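Local coordinates for Lmo0325 protein (Listeria monocytogenes EGD-e, PDB 4RYK) that probably binds DNA as a transcriptional regulator of the Rgg type, joining an XRE-type helix-turn-helix to a helical C-terminal domain, at residues T30-R35 / F53-K58; S81-F86 / T160-R165. All coordinates share one frame; numbering follows the deposited sequence.

Interaction 1 of 2, residues T30-R35 / F53-K58. With GLC (alpha-D-glucopyranose), chain B.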
ATOM      1  N   THR A  30      25.594  18.964   1.534  1.00 46.32           N
ATOM      2  CA  THR A  30      25.851  20.367   1.361  1.00 49.65           C
ATOM      3  C   THR A  30      24.565  21.160   1.417  1.00 48.80           C
ATOM      4  O   THR A  30      23.586  20.813   0.772  1.00 47.53           O
ATOM      5  CB  THR A  30      26.529  20.695   0.019  1.00 50.84           C
ATOM      6  OG1 THR A  30      27.756  19.995  -0.053  1.00 54.63           O
ATOM      7  CG2 THR A  30      26.883  22.185  -0.051  1.00 54.62           C
ATOM      8  N   GLY A  31      24.585  22.199   2.241  1.00 51.87           N
ATOM      9  CA  GLY A  31      23.427  23.040   2.493  1.00 51.36           C
ATOM     10  C   GLY A  31      22.476  22.423   3.509  1.00 53.46           C
ATOM     11  O   GLY A  31      21.495  23.048   3.891  1.00 51.50           O
ATOM     12  N   ILE A  32      22.742  21.208   3.985  1.00 51.72           N
ATOM     13  CA  ILE A  32      21.830  20.628   4.995  1.00 49.45           C
ATOM     14  C   ILE A  32      22.530  20.639   6.346  1.00 50.17           C
ATOM     15  O   ILE A  32      22.058  21.243   7.287  1.00 48.05           O
ATOM     16  CB  ILE A  32      21.388  19.195   4.604  1.00 47.69           C
ATOM     17  CG1 ILE A  32      20.568  19.222   3.307  1.00 46.21           C
ATOM     18  CG2 ILE A  32      20.561  18.539   5.702  1.00 46.26           C
ATOM     19  CD1 ILE A  32      20.436  17.874   2.651  1.00 45.26           C
ATOM     20  N   ILE A  33      23.687  19.988   6.404  1.00 48.05           N
ATOM     21  CA  ILE A  33      24.541  20.011   7.577  1.00 49.31           C
ATOM     22  C   ILE A  33      25.999  20.044   7.144  1.00 51.95           C
ATOM     23  O   ILE A  33      26.342  19.667   6.027  1.00 51.16           O
ATOM     24  CB  ILE A  33      24.363  18.762   8.435  1.00 50.92           C
ATOM     25  CG1 ILE A  33      24.523  17.471   7.576  1.00 51.11           C
ATOM     26  CG2 ILE A  33      23.017  18.812   9.126  1.00 51.42           C
ATOM     27  CD1 ILE A  33      24.561  16.183   8.368  1.00 48.75           C
ATOM     28  N   SER A  34      26.850  20.419   8.074  1.00 53.96           N
ATOM     29  CA  SER A  34      28.231  20.626   7.782  1.00 56.27           C
ATOM     30  C   SER A  34      28.947  19.315   7.619  1.00 56.84           C
ATOM     31  O   SER A  34      28.468  18.234   8.008  1.00 51.76           O
ATOM     32  CB  SER A  34      28.885  21.370   8.924  1.00 57.85           C
ATOM     33  OG  SER A  34      28.868  20.531  10.055  1.00 57.03           O
ATOM     34  N   ARG A  35      30.126  19.460   7.065  1.00 58.63           N
ATOM     35  CA  ARG A  35      30.969  18.358   6.769  1.00 64.94           C
ATOM     36  C   ARG A  35      31.148  17.452   7.960  1.00 61.35           C
ATOM     37  O   ARG A  35      30.872  16.272   7.889  1.00 58.23           O
ATOM     38  CB  ARG A  35      32.326  18.880   6.279  1.00 70.52           C
ATOM     39  CG  ARG A  35      33.406  17.811   6.064  1.00 87.84           C
ATOM     40  CD  ARG A  35      33.222  16.957   4.797  1.00 95.14           C
ATOM     41  NE  ARG A  35      31.880  17.085   4.197  1.00100.47           N
ATOM     42  CZ  ARG A  35      30.851  16.239   4.357  1.00 98.51           C
ATOM     43  NH1 ARG A  35      30.980  15.128   5.109  1.00 94.16           N
ATOM     44  NH2 ARG A  35      29.671  16.524   3.760  1.00 83.87           N
ATOM     45  N   PHE A  53      16.617  15.192   8.464  1.00 42.60           N
ATOM     46  CA  PHE A  53      16.605  13.843   7.924  1.00 40.25           C
ATOM     47  C   PHE A  53      15.801  13.749   6.630  1.00 40.39           C
ATOM     48  O   PHE A  53      16.278  13.143   5.685  1.00 40.33           O
ATOM     49  CB  PHE A  53      16.100  12.840   8.948  1.00 40.60           C
ATOM     50  CG  PHE A  53      16.281  11.407   8.543  1.00 42.07           C
ATOM     51  CD1 PHE A  53      17.562  10.838   8.484  1.00 43.25           C
ATOM     52  CD2 PHE A  53      15.191  10.600   8.276  1.00 39.68           C
ATOM     53  CE1 PHE A  53      17.739   9.509   8.135  1.00 41.77           C
ATOM     54  CE2 PHE A  53      15.375   9.283   7.903  1.00 41.22           C
ATOM     55  CZ  PHE A  53      16.649   8.733   7.836  1.00 41.64           C
ATOM     56  N   GLU A  54      14.636  14.395   6.554  1.00 41.40           N
ATOM     57  CA  GLU A  54      13.822  14.410   5.331  1.00 41.58           C
ATOM     58  C   GLU A  54      14.610  15.013   4.170  1.00 41.77           C
ATOM     59  O   GLU A  54      14.500  14.552   3.032  1.00 41.31           O
ATOM     60  CB  GLU A  54      12.530  15.217   5.499  1.00 43.52           C
ATOM     61  CG  GLU A  54      11.525  14.712   6.525  1.00 48.46           C
ATOM     62  CD  GLU A  54      10.117  15.303   6.263  1.00 53.96           C
ATOM     63  OE1 GLU A  54       9.657  16.232   6.995  1.00 55.10           O
ATOM     64  OE2 GLU A  54       9.468  14.875   5.288  1.00 52.48           O
ATOM     65  N   GLU A  55      15.404  16.047   4.435  1.00 43.25           N
ATOM     66  CA  GLU A  55      16.173  16.676   3.343  1.00 42.09           C
ATOM     67  C   GLU A  55      17.255  15.739   2.855  1.00 41.28           C
ATOM     68  O   GLU A  55      17.531  15.657   1.651  1.00 41.43           O
ATOM     69  CB  GLU A  55      16.775  17.999   3.797  1.00 46.84           C
ATOM     70  CG  GLU A  55      15.721  19.040   4.160  1.00 53.56           C
ATOM     71  CD  GLU A  55      16.309  20.259   4.828  1.00 62.03           C
ATOM     72  OE1 GLU A  55      17.429  20.683   4.478  1.00 70.05           O
ATOM     73  OE2 GLU A  55      15.629  20.824   5.711  1.00 82.29           O
ATOM     74  N   ILE A  56      17.879  15.020   3.779  1.00 39.92           N
ATOM     75  CA  ILE A  56      18.943  14.060   3.401  1.00 40.08           C
ATOM     76  C   ILE A  56      18.353  12.932   2.576  1.00 37.84           C
ATOM     77  O   ILE A  56      18.898  12.529   1.552  1.00 37.48           O
ATOM     78  CB  ILE A  56      19.640  13.510   4.661  1.00 39.49           C
ATOM     79  CG1 ILE A  56      20.487  14.630   5.276  1.00 42.32           C
ATOM     80  CG2 ILE A  56      20.486  12.311   4.305  1.00 39.29           C
ATOM     81  CD1 ILE A  56      20.830  14.428   6.745  1.00 43.49           C
ATOM     82  N   LEU A  57      17.204  12.428   3.007  1.00 36.66           N
ATOM     83  CA  LEU A  57      16.532  11.363   2.253  1.00 35.73           C
ATOM     84  C   LEU A  57      16.256  11.759   0.834  1.00 38.15           C
ATOM     85  O   LEU A  57      16.325  10.931  -0.097  1.00 36.19           O
ATOM     86  CB  LEU A  57      15.224  10.980   2.925  1.00 37.66           C
ATOM     87  CG  LEU A  57      15.341  10.088   4.153  1.00 38.32           C
ATOM     88  CD1 LEU A  57      13.924   9.852   4.676  1.00 41.79           C
ATOM     89  CD2 LEU A  57      16.049   8.778   3.879  1.00 41.69           C
ATOM     90  N   LYS A  58      15.910  13.027   0.643  1.00 38.90           N
ATOM     91  CA  LYS A  58      15.665  13.512  -0.688  1.00 41.73           C
ATOM     92  C   LYS A  58      16.933  13.484  -1.520  1.00 38.91           C
ATOM     93  O   LYS A  58      16.908  13.188  -2.704  1.00 37.90           O
ATOM     94  CB  LYS A  58      15.085  14.938  -0.664  1.00 50.51           C
ATOM     95  CG  LYS A  58      13.863  15.083  -1.533  1.00 61.08           C
ATOM     96  CD  LYS A  58      13.606  16.533  -1.988  1.00 72.10           C
ATOM     97  CE  LYS A  58      13.133  17.408  -0.837  1.00 75.19           C
ATOM     98  NZ  LYS A  58      11.963  16.773  -0.165  1.00 79.73           N
TER
HETATM   99  C1  GLC B   1      25.719  24.445   7.886  1.00102.70           C
HETATM  100  C2  GLC B   1      24.297  25.044   7.923  1.00102.48           C
HETATM  101  C3  GLC B   1      23.623  24.906   6.574  1.00 97.07           C
HETATM  102  C4  GLC B   1      24.692  25.338   5.592  1.00 95.63           C
HETATM  103  C5  GLC B   1      25.505  24.046   5.458  1.00 94.43           C
HETATM  104  C6  GLC B   1      26.698  24.087   4.510  1.00 90.05           C
HETATM  105  O2  GLC B   1      23.479  24.410   8.907  1.00105.15           O
HETATM  106  O3  GLC B   1      22.426  25.667   6.468  1.00 99.10           O
HETATM  107  O4  GLC B   1      24.102  25.875   4.401  1.00 90.41           O
HETATM  108  O5  GLC B   1      25.977  23.606   6.745  1.00 94.58           O
HETATM  109  O6  GLC B   1      26.725  22.775   3.928  1.00 72.14           O
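Ile32, in the loop between helices 25-29 and 35-42, comes closest to helix 50-60 at Glu55, their CA atoms 7.1 Å apart, and no hydrogen bond joins residues 30-35 to 53-58. Its branched side chain does most of the touching. With CG1 beside the backbone N (chi1 -64°), CG2 falls anti to it and that methyl lies 3.9 Å from CG1 of Ile56, while Ile32 CD1 runs on to sit 3.8 Å from the backbone O of Glu55. The extended Glu55 chain runs antiparallel to it, bringing OE1 to 3.7 Å from Ile32 CG1. Ile33 reaches in with its end alone, CD1 4.4 Å from CD1 of Ile56. Around these aliphatic groups Leu52 packs on both loop isoleucines, and Tyr29 and Ile14 pack on Ile56, as expected for the core of an XRE-type helix-turn-helix domain. The loop backbone also meets a bound glucose: Gly31 N donates to O6 of GLC at 2.8 Å, nearly straight at 166°. Ser34 OG caps the following helix weakly at Tyr37 N. Ile32 and Ile33 thus meet residues 53-58 by van der Waals contact alone, whereas Thr30 O is hydrogen-bonded to Arg59 further along that helix and Gly31 N is turned to the sugar.

Interaction 2 of 2, residues S81-F86 / T160-R165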
ATOM      1  N   SER A  81       4.119  -3.410  16.188  1.00 47.44           N
ATOM      2  CA  SER A  81       3.541  -4.521  15.469  1.00 46.52           C
ATOM      3  C   SER A  81       2.296  -5.069  16.186  1.00 46.21           C
ATOM      4  O   SER A  81       1.834  -6.192  15.879  1.00 44.83           O
ATOM      5  CB  SER A  81       4.611  -5.607  15.360  1.00 52.28           C
ATOM      6  OG  SER A  81       5.086  -5.896  16.672  1.00 55.60           O
ATOM      7  N   PHE A  82       1.719  -4.299  17.130  1.00 43.67           N
ATOM      8  CA  PHE A  82       0.564  -4.811  17.849  1.00 42.09           C
ATOM      9  C   PHE A  82      -0.477  -5.361  16.905  1.00 41.90           C
ATOM     10  O   PHE A  82      -0.912  -6.507  17.069  1.00 45.99           O
ATOM     11  CB  PHE A  82      -0.088  -3.767  18.765  1.00 42.36           C
ATOM     12  CG  PHE A  82      -1.332  -4.273  19.437  1.00 42.14           C
ATOM     13  CD1 PHE A  82      -1.245  -5.024  20.582  1.00 41.49           C
ATOM     14  CD2 PHE A  82      -2.601  -4.017  18.888  1.00 39.69           C
ATOM     15  CE1 PHE A  82      -2.405  -5.518  21.194  1.00 40.76           C
ATOM     16  CE2 PHE A  82      -3.736  -4.501  19.488  1.00 40.44           C
ATOM     17  CZ  PHE A  82      -3.642  -5.261  20.659  1.00 40.05           C
ATOM     18  N   TRP A  83      -0.925  -4.573  15.936  1.00 41.52           N
ATOM     19  CA  TRP A  83      -2.111  -4.988  15.153  1.00 41.98           C
ATOM     20  C   TRP A  83      -1.785  -6.173  14.221  1.00 46.80           C
ATOM     21  O   TRP A  83      -2.593  -7.085  14.052  1.00 47.53           O
ATOM     22  CB  TRP A  83      -2.728  -3.822  14.375  1.00 40.78           C
ATOM     23  CG  TRP A  83      -3.444  -2.862  15.298  1.00 40.23           C
ATOM     24  CD1 TRP A  83      -3.035  -1.636  15.682  1.00 40.85           C
ATOM     25  CD2 TRP A  83      -4.660  -3.121  15.995  1.00 39.04           C
ATOM     26  NE1 TRP A  83      -3.966  -1.085  16.556  1.00 41.74           N
ATOM     27  CE2 TRP A  83      -4.951  -2.002  16.768  1.00 38.77           C
ATOM     28  CE3 TRP A  83      -5.534  -4.209  16.033  1.00 40.45           C
ATOM     29  CZ2 TRP A  83      -6.060  -1.945  17.592  1.00 41.48           C
ATOM     30  CZ3 TRP A  83      -6.644  -4.147  16.841  1.00 44.65           C
ATOM     31  CH2 TRP A  83      -6.903  -3.021  17.598  1.00 44.23           C
ATOM     32  N   ILE A  84      -0.602  -6.145  13.632  1.00 49.96           N
ATOM     33  CA  ILE A  84      -0.116  -7.286  12.841  1.00 55.24           C
ATOM     34  C   ILE A  84      -0.122  -8.560  13.701  1.00 54.10           C
ATOM     35  O   ILE A  84      -0.670  -9.593  13.304  1.00 52.72           O
ATOM     36  CB  ILE A  84       1.321  -7.039  12.374  1.00 58.38           C
ATOM     37  CG1 ILE A  84       1.352  -5.931  11.306  1.00 65.55           C
ATOM     38  CG2 ILE A  84       1.941  -8.331  11.850  1.00 65.99           C
ATOM     39  CD1 ILE A  84       2.687  -5.196  11.231  1.00 72.45           C
ATOM     40  N   ASP A  85       0.484  -8.475  14.882  1.00 54.95           N
ATOM     41  CA  ASP A  85       0.584  -9.655  15.759  1.00 55.10           C
ATOM     42  C   ASP A  85      -0.776 -10.103  16.181  1.00 55.32           C
ATOM     43  O   ASP A  85      -1.062 -11.288  16.193  1.00 54.25           O
ATOM     44  CB  ASP A  85       1.373  -9.346  17.016  1.00 57.39           C
ATOM     45  CG  ASP A  85       2.800  -8.977  16.721  1.00 59.21           C
ATOM     46  OD1 ASP A  85       3.269  -9.356  15.647  1.00 55.46           O
ATOM     47  OD2 ASP A  85       3.445  -8.294  17.555  1.00 66.37           O
ATOM     48  N   PHE A  86      -1.630  -9.154  16.537  1.00 49.31           N
ATOM     49  CA  PHE A  86      -2.931  -9.524  17.078  1.00 49.46           C
ATOM     50  C   PHE A  86      -3.796 -10.225  16.042  1.00 53.19           C
ATOM     51  O   PHE A  86      -4.531 -11.180  16.325  1.00 58.49           O
ATOM     52  CB  PHE A  86      -3.659  -8.272  17.587  1.00 49.01           C
ATOM     53  CG  PHE A  86      -5.031  -8.552  18.110  1.00 50.24           C
ATOM     54  CD1 PHE A  86      -5.209  -9.324  19.271  1.00 54.65           C
ATOM     55  CD2 PHE A  86      -6.152  -8.105  17.432  1.00 51.71           C
ATOM     56  CE1 PHE A  86      -6.472  -9.607  19.761  1.00 53.46           C
ATOM     57  CE2 PHE A  86      -7.423  -8.370  17.917  1.00 53.97           C
ATOM     58  CZ  PHE A  86      -7.584  -9.114  19.090  1.00 55.14           C
ATOM     59  N   THR A 160      -8.118   8.520  14.119  1.00 31.98           N
ATOM     60  CA  THR A 160      -7.057   8.057  13.259  1.00 33.46           C
ATOM     61  C   THR A 160      -7.298   6.574  13.010  1.00 33.95           C
ATOM     62  O   THR A 160      -8.324   6.031  13.425  1.00 32.58           O
ATOM     63  CB  THR A 160      -5.688   8.286  13.912  1.00 34.48           C
ATOM     64  OG1 THR A 160      -5.568   7.432  15.038  1.00 33.25           O
ATOM     65  CG2 THR A 160      -5.561   9.749  14.369  1.00 34.10           C
ATOM     66  N   LEU A 161      -6.394   5.898  12.296  1.00 34.05           N
ATOM     67  CA  LEU A 161      -6.678   4.508  11.953  1.00 35.23           C
ATOM     68  C   LEU A 161      -6.704   3.587  13.161  1.00 35.02           C
ATOM     69  O   LEU A 161      -7.349   2.541  13.129  1.00 32.63           O
ATOM     70  CB  LEU A 161      -5.713   3.993  10.909  1.00 35.32           C
ATOM     71  CG  LEU A 161      -5.829   4.754   9.604  1.00 36.26           C
ATOM     72  CD1 LEU A 161      -4.819   4.214   8.604  1.00 38.24           C
ATOM     73  CD2 LEU A 161      -7.207   4.706   8.982  1.00 35.91           C
ATOM     74  N   GLU A 162      -6.024   3.963  14.231  1.00 34.31           N
ATOM     75  CA  GLU A 162      -6.100   3.197  15.475  1.00 32.86           C
ATOM     76  C   GLU A 162      -7.565   2.987  15.917  1.00 34.37           C
ATOM     77  O   GLU A 162      -7.955   1.900  16.298  1.00 35.32           O
ATOM     78  CB  GLU A 162      -5.289   3.912  16.566  1.00 33.85           C
ATOM     79  CG  GLU A 162      -5.377   3.266  17.949  1.00 35.44           C
ATOM     80  CD  GLU A 162      -4.570   1.983  18.019  1.00 38.70           C
ATOM     81  OE1 GLU A 162      -3.774   1.695  17.083  1.00 36.84           O
ATOM     82  OE2 GLU A 162      -4.672   1.272  19.008  1.00 34.81           O
ATOM     83  N   GLU A 163      -8.384   4.028  15.866  1.00 32.90           N
ATOM     84  CA  GLU A 163      -9.763   3.898  16.322  1.00 32.94           C
ATOM     85  C   GLU A 163     -10.581   3.109  15.344  1.00 31.70           C
ATOM     86  O   GLU A 163     -11.484   2.377  15.739  1.00 32.51           O
ATOM     87  CB  GLU A 163     -10.389   5.272  16.570  1.00 35.84           C
ATOM     88  CG  GLU A 163      -9.864   5.966  17.823  1.00 35.76           C
ATOM     89  CD  GLU A 163      -8.460   6.566  17.625  1.00 36.24           C
ATOM     90  OE1 GLU A 163      -8.180   7.149  16.557  1.00 34.06           O
ATOM     91  OE2 GLU A 163      -7.609   6.455  18.525  1.00 39.39           O
ATOM     92  N   VAL A 164     -10.250   3.210  14.063  1.00 32.36           N
ATOM     93  CA  VAL A 164     -10.890   2.391  13.030  1.00 34.32           C
ATOM     94  C   VAL A 164     -10.655   0.912  13.343  1.00 36.88           C
ATOM     95  O   VAL A 164     -11.569   0.095  13.299  1.00 39.50           O
ATOM     96  CB  VAL A 164     -10.364   2.699  11.596  1.00 36.06           C
ATOM     97  CG1 VAL A 164     -11.039   1.821  10.618  1.00 37.10           C
ATOM     98  CG2 VAL A 164     -10.674   4.127  11.209  1.00 38.69           C
ATOM     99  N   ARG A 165      -9.434   0.564  13.717  1.00 34.54           N
ATOM    100  CA  ARG A 165      -9.147  -0.832  14.100  1.00 34.50           C
ATOM    101  C   ARG A 165      -9.835  -1.216  15.399  1.00 35.57           C
ATOM    102  O   ARG A 165     -10.349  -2.305  15.527  1.00 36.98           O
ATOM    103  CB  ARG A 165      -7.655  -0.986  14.278  1.00 37.12           C
ATOM    104  CG  ARG A 165      -6.922  -0.920  12.967  1.00 36.53           C
ATOM    105  CD  ARG A 165      -5.490  -0.595  13.273  1.00 42.00           C
ATOM    106  NE  ARG A 165      -4.789  -0.829  12.073  1.00 44.47           N
ATOM    107  CZ  ARG A 165      -3.922  -0.048  11.486  1.00 50.98           C
ATOM    108  NH1 ARG A 165      -3.451   1.134  12.007  1.00 52.38           N
ATOM    109  NH2 ARG A 165      -3.465  -0.552  10.347  1.00 51.16           N
TER
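Trp83 lies with one face over the side chain of Arg165 and turns its pyrrole N-H to Glu162, so a single indole meets two residues one helical turn apart. The aliphatic part of Arg165 does the stacking. Its CD sits 3.5 Å from the centroid of the Trp83 five-membered ring, only 6° off the normal, a CH-pi contact, and its CB stands over the six-membered side, 3.8 Å from Trp83 CZ2. Because the arginine is extended from CG to NE, it follows the indole from one ring to the other; its guanidinium approaches Trp83 CG obliquely, with NE 4.0 Å from that atom. Phe82 CD2 lies over the centre of the opposite face, 3.6 Å above the Trp83 plane, and the indole is thus sandwiched. At the ring edge, Trp83 NE1 donates to Glu162 OE1 at 2.8 Å. The acceptor is close to the indole plane, but the N-H arrives from above the carboxylate, whose plane is turned 58° from the ring. A bend at chi2 (74°) brings the carboxylate round to this edge, and Arg116 of helix 113-132 takes OE2 in a salt bridge, which should favour the charged form of this buried glutamate. Between them, the hydrogen bond and the two covered faces restrict rotation of the indole. Nearby, Lys21 of the second subunit forms a salt bridge with Glu163 OE1. The contact joins the first turns of helices 82-91 and 161-170; Arg116 of helix 113-132 also packs on Phe82 and Trp83, and helix 197-216 packs against Leu161 and Val164.

How the interactions relate
Interactions 1 and 2 follow one another along the chain, the first within the helix-turn-helix region and the second where helix 82-91 meets a helix of the Rgg C-terminal family region. Their centres are 33 Å apart and their nearest atoms about 18 Å, so neither touches the other. The sugar belongs to interaction 1 alone: residues 30-34 line the glycan site, and the side chain of Ile33 is about 5 Å from the fructose. Both contacts border the second subunit. On helix 50-60, beside interaction 1, Glu54 and Lys58 form salt bridges with Arg72 and Asp79 of the second subunit, while beside interaction 2 its Glu66 accepts a hydrogen bond from Leu161 N.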